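Local coordinates for F-actin-capping protein subunit alpha (Dictyostelium discoideum, PDB 4AKR), which caps the fast-growing barbed ends of actin filaments independently of calcium, blocking subunit exchange there without severing the filament, at residues Q113-Y125 and A215-G229. Residues are numbered along the deposited sequence; the frame is centred on the assembly and turned at random.
Sequences QYRAAFDEEATKY and ADAQSTAVNAFKAIG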
loop_
_atom_site.group_PDB
_atom_site.type_symbol
_atom_site.label_atom_id
_atom_site.label_comp_id
_atom_site.label_asym_id
_atom_site.label_seq_id
_atom_site.Cartn_x
_atom_site.Cartn_y
_atom_site.Cartn_z
ATOM N N GLN A 113 -24.950 -10.012 31.930
ATOM C CA GLN A 113 -24.432 -9.050 32.898
ATOM C C GLN A 113 -22.948 -8.814 32.673
ATOM O O GLN A 113 -22.428 -7.742 32.975
ATOM C CB GLN A 113 -24.683 -9.514 34.341
ATOM C CG GLN A 113 -26.164 -9.539 34.720
ATOM C CD GLN A 113 -26.407 -9.615 36.222
ATOM O OE1 GLN A 113 -27.552 -9.692 36.668
ATOM N NE2 GLN A 113 -25.333 -9.581 37.010
ATOM N N TYR A 114 -22.266 -9.822 32.144
ATOM C CA TYR A 114 -20.844 -9.687 31.852
ATOM C C TYR A 114 -20.693 -8.894 30.567
ATOM O O TYR A 114 -19.888 -7.976 30.489
ATOM C CB TYR A 114 -20.181 -11.073 31.725
ATOM C CG TYR A 114 -19.870 -11.682 33.074
ATOM C CD1 TYR A 114 -18.851 -11.161 33.872
ATOM C CD2 TYR A 114 -20.648 -12.717 33.594
ATOM C CE1 TYR A 114 -18.613 -11.650 35.163
ATOM C CE2 TYR A 114 -20.422 -13.216 34.881
ATOM C CZ TYR A 114 -19.404 -12.675 35.660
ATOM O OH TYR A 114 -19.187 -13.146 36.937
ATOM N N ARG A 115 -21.485 -9.236 29.560
ATOM C CA ARG A 115 -21.403 -8.526 28.301
ATOM C C ARG A 115 -21.712 -7.045 28.551
ATOM O O ARG A 115 -20.996 -6.168 28.069
ATOM C CB ARG A 115 -22.395 -9.108 27.295
ATOM C CG ARG A 115 -22.116 -8.710 25.847
ATOM C CD ARG A 115 -23.391 -8.707 25.024
ATOM N NE ARG A 115 -24.312 -7.699 25.534
ATOM C CZ ARG A 115 -24.166 -6.390 25.354
ATOM N NH1 ARG A 115 -23.143 -5.912 24.658
ATOM N NH2 ARG A 115 -25.016 -5.559 25.920
ATOM N N ALA A 116 -22.766 -6.774 29.326
ATOM C CA ALA A 116 -23.184 -5.400 29.630
ATOM C C ALA A 116 -22.122 -4.632 30.407
ATOM O O ALA A 116 -21.878 -3.461 30.141
ATOM C CB ALA A 116 -24.510 -5.403 30.408
ATOM N N ALA A 117 -21.499 -5.286 31.379
ATOM C CA ALA A 117 -20.445 -4.637 32.146
ATOM C C ALA A 117 -19.263 -4.329 31.218
ATOM O O ALA A 117 -18.628 -3.286 31.354
ATOM C CB ALA A 117 -20.003 -5.525 33.290
ATOM N N PHE A 118 -18.964 -5.220 30.275
ATOM C CA PHE A 118 -17.867 -4.960 29.339
ATOM C C PHE A 118 -18.248 -3.867 28.347
ATOM O O PHE A 118 -17.430 -3.025 27.971
ATOM C CB PHE A 118 -17.491 -6.221 28.551
ATOM C CG PHE A 118 -16.503 -7.113 29.254
ATOM C CD1 PHE A 118 -16.839 -7.744 30.451
ATOM C CD2 PHE A 118 -15.235 -7.332 28.712
ATOM C CE1 PHE A 118 -15.922 -8.583 31.099
ATOM C CE2 PHE A 118 -14.308 -8.171 29.354
ATOM C CZ PHE A 118 -14.656 -8.796 30.549
ATOM N N ASP A 119 -19.506 -3.882 27.928
ATOM C CA ASP A 119 -19.978 -2.897 26.968
ATOM C C ASP A 119 -19.817 -1.464 27.496
ATOM O O ASP A 119 -19.427 -0.578 26.742
ATOM C CB ASP A 119 -21.439 -3.186 26.594
ATOM C CG ASP A 119 -21.794 -2.671 25.218
ATOM O OD1 ASP A 119 -21.001 -1.877 24.667
ATOM O OD2 ASP A 119 -22.856 -3.056 24.683
ATOM N N GLU A 120 -20.103 -1.235 28.778
ATOM C CA GLU A 120 -19.951 0.114 29.347
ATOM C C GLU A 120 -18.510 0.601 29.193
ATOM O O GLU A 120 -18.256 1.765 28.878
ATOM C CB GLU A 120 -20.294 0.149 30.846
ATOM C CG GLU A 120 -21.757 -0.071 31.224
ATOM C CD GLU A 120 -22.011 0.144 32.724
ATOM O OE1 GLU A 120 -21.157 -0.271 33.549
ATOM O OE2 GLU A 120 -23.067 0.718 33.081
ATOM N N GLU A 121 -17.565 -0.298 29.441
ATOM C CA GLU A 121 -16.157 0.049 29.350
ATOM C C GLU A 121 -15.680 0.258 27.910
ATOM O O GLU A 121 -14.921 1.190 27.632
ATOM C CB GLU A 121 -15.314 -1.028 30.046
ATOM C CG GLU A 121 -15.625 -1.184 31.529
ATOM C CD GLU A 121 -15.483 0.127 32.289
ATOM O OE1 GLU A 121 -14.401 0.759 32.201
ATOM O OE2 GLU A 121 -16.450 0.528 32.976
ATOM N N ALA A 122 -16.126 -0.598 26.995
ATOM C CA ALA A 122 -15.726 -0.459 25.599
ATOM C C ALA A 122 -16.208 0.882 25.049
ATOM O O ALA A 122 -15.497 1.553 24.298
ATOM C CB ALA A 122 -16.298 -1.604 24.771
ATOM N N THR A 123 -17.414 1.278 25.442
ATOM C CA THR A 123 -17.986 2.534 24.985
ATOM C C THR A 123 -17.139 3.726 25.433
ATOM O O THR A 123 -16.749 4.550 24.604
ATOM C CB THR A 123 -19.447 2.690 25.487
ATOM O OG1 THR A 123 -20.230 1.584 25.019
ATOM C CG2 THR A 123 -20.063 3.963 24.953
ATOM N N LYS A 124 -16.844 3.812 26.729
ATOM C CA LYS A 124 -16.018 4.902 27.258
ATOM C C LYS A 124 -14.605 4.880 26.664
ATOM O O LYS A 124 -14.045 5.919 26.314
ATOM C CB LYS A 124 -15.924 4.811 28.787
ATOM C CG LYS A 124 -17.259 5.007 29.502
ATOM C CD LYS A 124 -17.147 4.860 31.034
ATOM C CE LYS A 124 -16.923 3.416 31.459
ATOM N NZ LYS A 124 -17.019 3.208 32.945
ATOM N N TYR A 125 -14.021 3.694 26.570
ATOM C CA TYR A 125 -12.683 3.562 26.013
ATOM C C TYR A 125 -12.682 4.076 24.576
ATOM O O TYR A 125 -11.812 4.835 24.179
ATOM C CB TYR A 125 -12.239 2.099 26.041
ATOM C CG TYR A 125 -10.861 1.870 25.458
ATOM C CD1 TYR A 125 -9.726 2.416 26.058
ATOM C CD2 TYR A 125 -10.696 1.126 24.286
ATOM C CE1 TYR A 125 -8.459 2.229 25.500
ATOM C CE2 TYR A 125 -9.435 0.932 23.721
ATOM C CZ TYR A 125 -8.322 1.488 24.331
ATOM O OH TYR A 125 -7.084 1.317 23.761
ATOM N N ALA A 215 -13.326 -11.366 38.607
ATOM C CA ALA A 215 -14.100 -11.315 39.848
ATOM C C ALA A 215 -15.540 -10.905 39.535
ATOM O O ALA A 215 -16.199 -11.515 38.688
ATOM C CB ALA A 215 -13.466 -10.312 40.809
ATOM N N ASP A 216 -16.030 -9.878 40.227
ATOM C CA ASP A 216 -17.376 -9.382 39.982
ATOM C C ASP A 216 -17.390 -8.708 38.604
ATOM O O ASP A 216 -16.441 -8.019 38.235
ATOM C CB ASP A 216 -17.798 -8.388 41.072
ATOM C CG ASP A 216 -16.809 -7.251 41.247
ATOM O OD1 ASP A 216 -15.802 -7.420 41.975
ATOM O OD2 ASP A 216 -17.037 -6.183 40.640
ATOM N N ALA A 217 -18.466 -8.931 37.853
ATOM C CA ALA A 217 -18.643 -8.393 36.501
ATOM C C ALA A 217 -18.091 -6.985 36.280
ATOM O O ALA A 217 -17.303 -6.762 35.352
ATOM C CB ALA A 217 -20.121 -8.441 36.119
ATOM N N GLN A 218 -18.496 -6.037 37.122
ATOM C CA GLN A 218 -18.019 -4.661 36.994
ATOM C C GLN A 218 -16.490 -4.583 36.990
ATOM O O GLN A 218 -15.896 -3.924 36.131
ATOM C CB GLN A 218 -18.556 -3.786 38.132
ATOM C CG GLN A 218 -20.046 -3.446 38.057
ATOM C CD GLN A 218 -20.948 -4.539 38.618
ATOM O OE1 GLN A 218 -20.497 -5.432 39.345
ATOM N NE2 GLN A 218 -22.236 -4.458 38.299
ATOM N N SER A 219 -15.864 -5.255 37.954
ATOM C CA SER A 219 -14.402 -5.266 38.083
ATOM C C SER A 219 -13.721 -5.959 36.913
ATOM O O SER A 219 -12.769 -5.435 36.341
ATOM C CB SER A 219 -13.982 -5.971 39.377
ATOM O OG SER A 219 -14.413 -5.246 40.512
ATOM N N THR A 220 -14.209 -7.149 36.584
ATOM C CA THR A 220 -13.670 -7.947 35.492
ATOM C C THR A 220 -13.569 -7.099 34.231
ATOM O O THR A 220 -12.563 -7.138 33.519
ATOM C CB THR A 220 -14.581 -9.164 35.222
ATOM O OG1 THR A 220 -14.679 -9.949 36.412
ATOM C CG2 THR A 220 -14.024 -10.026 34.119
ATOM N N ALA A 221 -14.613 -6.322 33.969
ATOM C CA ALA A 221 -14.659 -5.456 32.793
ATOM C C ALA A 221 -13.659 -4.313 32.902
ATOM O O ALA A 221 -12.883 -4.063 31.978
ATOM C CB ALA A 221 -16.067 -4.895 32.612
ATOM N N VAL A 222 -13.684 -3.627 34.039
ATOM C CA VAL A 222 -12.802 -2.497 34.280
ATOM C C VAL A 222 -11.335 -2.883 34.191
ATOM O O VAL A 222 -10.534 -2.187 33.560
ATOM C CB VAL A 222 -13.070 -1.869 35.667
ATOM C CG1 VAL A 222 -11.985 -0.858 36.010
ATOM C CG2 VAL A 222 -14.433 -1.186 35.664
ATOM N N ASN A 223 -10.982 -3.997 34.820
ATOM C CA ASN A 223 -9.600 -4.434 34.808
ATOM C C ASN A 223 -9.176 -5.020 33.478
ATOM O O ASN A 223 -7.996 -5.018 33.158
ATOM C CB ASN A 223 -9.357 -5.415 35.954
ATOM C CG ASN A 223 -9.616 -4.777 37.308
ATOM O OD1 ASN A 223 -9.185 -3.655 37.561
ATOM N ND2 ASN A 223 -10.324 -5.480 38.180
ATOM N N ALA A 224 -10.128 -5.501 32.688
ATOM C CA ALA A 224 -9.783 -6.065 31.391
ATOM C C ALA A 224 -9.407 -4.911 30.467
ATOM O O ALA A 224 -8.460 -5.006 29.687
ATOM C CB ALA A 224 -10.960 -6.837 30.815
ATOM N N PHE A 225 -10.155 -3.815 30.572
ATOM C CA PHE A 225 -9.905 -2.641 29.751
ATOM C C PHE A 225 -8.691 -1.851 30.193
ATOM O O PHE A 225 -8.094 -1.130 29.397
ATOM C CB PHE A 225 -11.154 -1.760 29.696
ATOM C CG PHE A 225 -12.093 -2.147 28.591
ATOM C CD1 PHE A 225 -11.927 -1.627 27.312
ATOM C CD2 PHE A 225 -13.071 -3.115 28.801
ATOM C CE1 PHE A 225 -12.711 -2.070 26.257
ATOM C CE2 PHE A 225 -13.862 -3.567 27.755
ATOM C CZ PHE A 225 -13.682 -3.047 26.478
ATOM N N LYS A 226 -8.310 -1.987 31.457
ATOM C CA LYS A 226 -7.118 -1.303 31.925
ATOM C C LYS A 226 -5.954 -1.991 31.208
ATOM O O LYS A 226 -5.043 -1.333 30.703
ATOM C CB LYS A 226 -6.960 -1.451 33.440
ATOM C CG LYS A 226 -7.674 -0.384 34.246
ATOM C CD LYS A 226 -7.300 -0.436 35.716
ATOM C CE LYS A 226 -7.959 0.698 36.467
ATOM N NZ LYS A 226 -7.728 0.581 37.932
ATOM N N ALA A 227 -6.010 -3.318 31.152
ATOM C CA ALA A 227 -4.973 -4.107 30.497
ATOM C C ALA A 227 -4.972 -3.850 28.992
ATOM O O ALA A 227 -3.935 -3.507 28.417
ATOM C CB ALA A 227 -5.196 -5.588 30.775
ATOM N N ILE A 228 -6.136 -4.019 28.360
ATOM C CA ILE A 228 -6.275 -3.791 26.920
ATOM C C ILE A 228 -5.812 -2.387 26.512
ATOM O O ILE A 228 -5.122 -2.228 25.510
ATOM C CB ILE A 228 -7.748 -3.976 26.465
ATOM C CG1 ILE A 228 -8.110 -5.459 26.453
ATOM C CG2 ILE A 228 -7.965 -3.377 25.082
ATOM C CD1 ILE A 228 -9.573 -5.717 26.128
ATOM N N GLY A 229 -6.194 -1.377 27.291
ATOM C CA GLY A 229 -5.814 -0.005 26.984
ATOM C C GLY A 229 -4.322 0.262 27.096
ATOM O O GLY A 229 -3.772 1.100 26.381
HETATM O O HOH W 1 -11.001 0.595 32.276
HETATM O O HOH W 2 -4.881 3.274 25.546
#
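Phe118 and Phe225 reach across to each other's helix through the same first torsion: in both, CG lies beside the backbone N (chi1 -86° and -88°), which swings each ring into a pocket on the facing helix, a reciprocal knobs-into-holes pair. Phe118 enters among Thr220, Ala221, Ala224 and Phe225. Ala221 lies over one face of its ring, its CA 3.9 Å from the centroid in a CH-pi contact, while CG2 of Thr220 meets the ring edge 3.8 Å from Phe118 CZ. Phe225 in turn lays one face against the backbone of Glu121 and Ala122; Phe225 CD2 comes to 3.3 Å from Glu121 CB, and Phe225 CZ to 3.4 Å from Ala122 CB. An alanine in place of Phe225 is likely to open a gap bordered by Glu121, Ala122 and Tyr125 and leave the Phe118 ring short of a neighbour. Toward the N-terminal side small residues let the backbones come close, Ala221 CB resting 3.3 Å from Ala117 O; the segment axes approach to 8.2 Å and cross at -38°. Tyr114 packs CE1 on Ala217 at one end; at the other, Tyr125 sets its ring beside Gly229 CA, and its hydroxyl is hydrogen-bonded to Glu232 and to a basic side chain of the partner protein chain. Beyond, Phe118 and Ala122 also touch Val137, and Ile228 reaches Trp171, so the pair of helices packs on the antiparallel sheet of the alpha subunit. Glu121, its chain bent at chi2, runs its carboxylate past Val222 CG2 and is salt-bridged to Lys124 at OE2 (2.7 Å to NZ). The chemistry across the two helices is thus mainly apolar, with salt bridges kept within helix 113-125, so the fit of the two interlocked phenylalanines, rather than polar bonds between the helices, probably fixes how they cross.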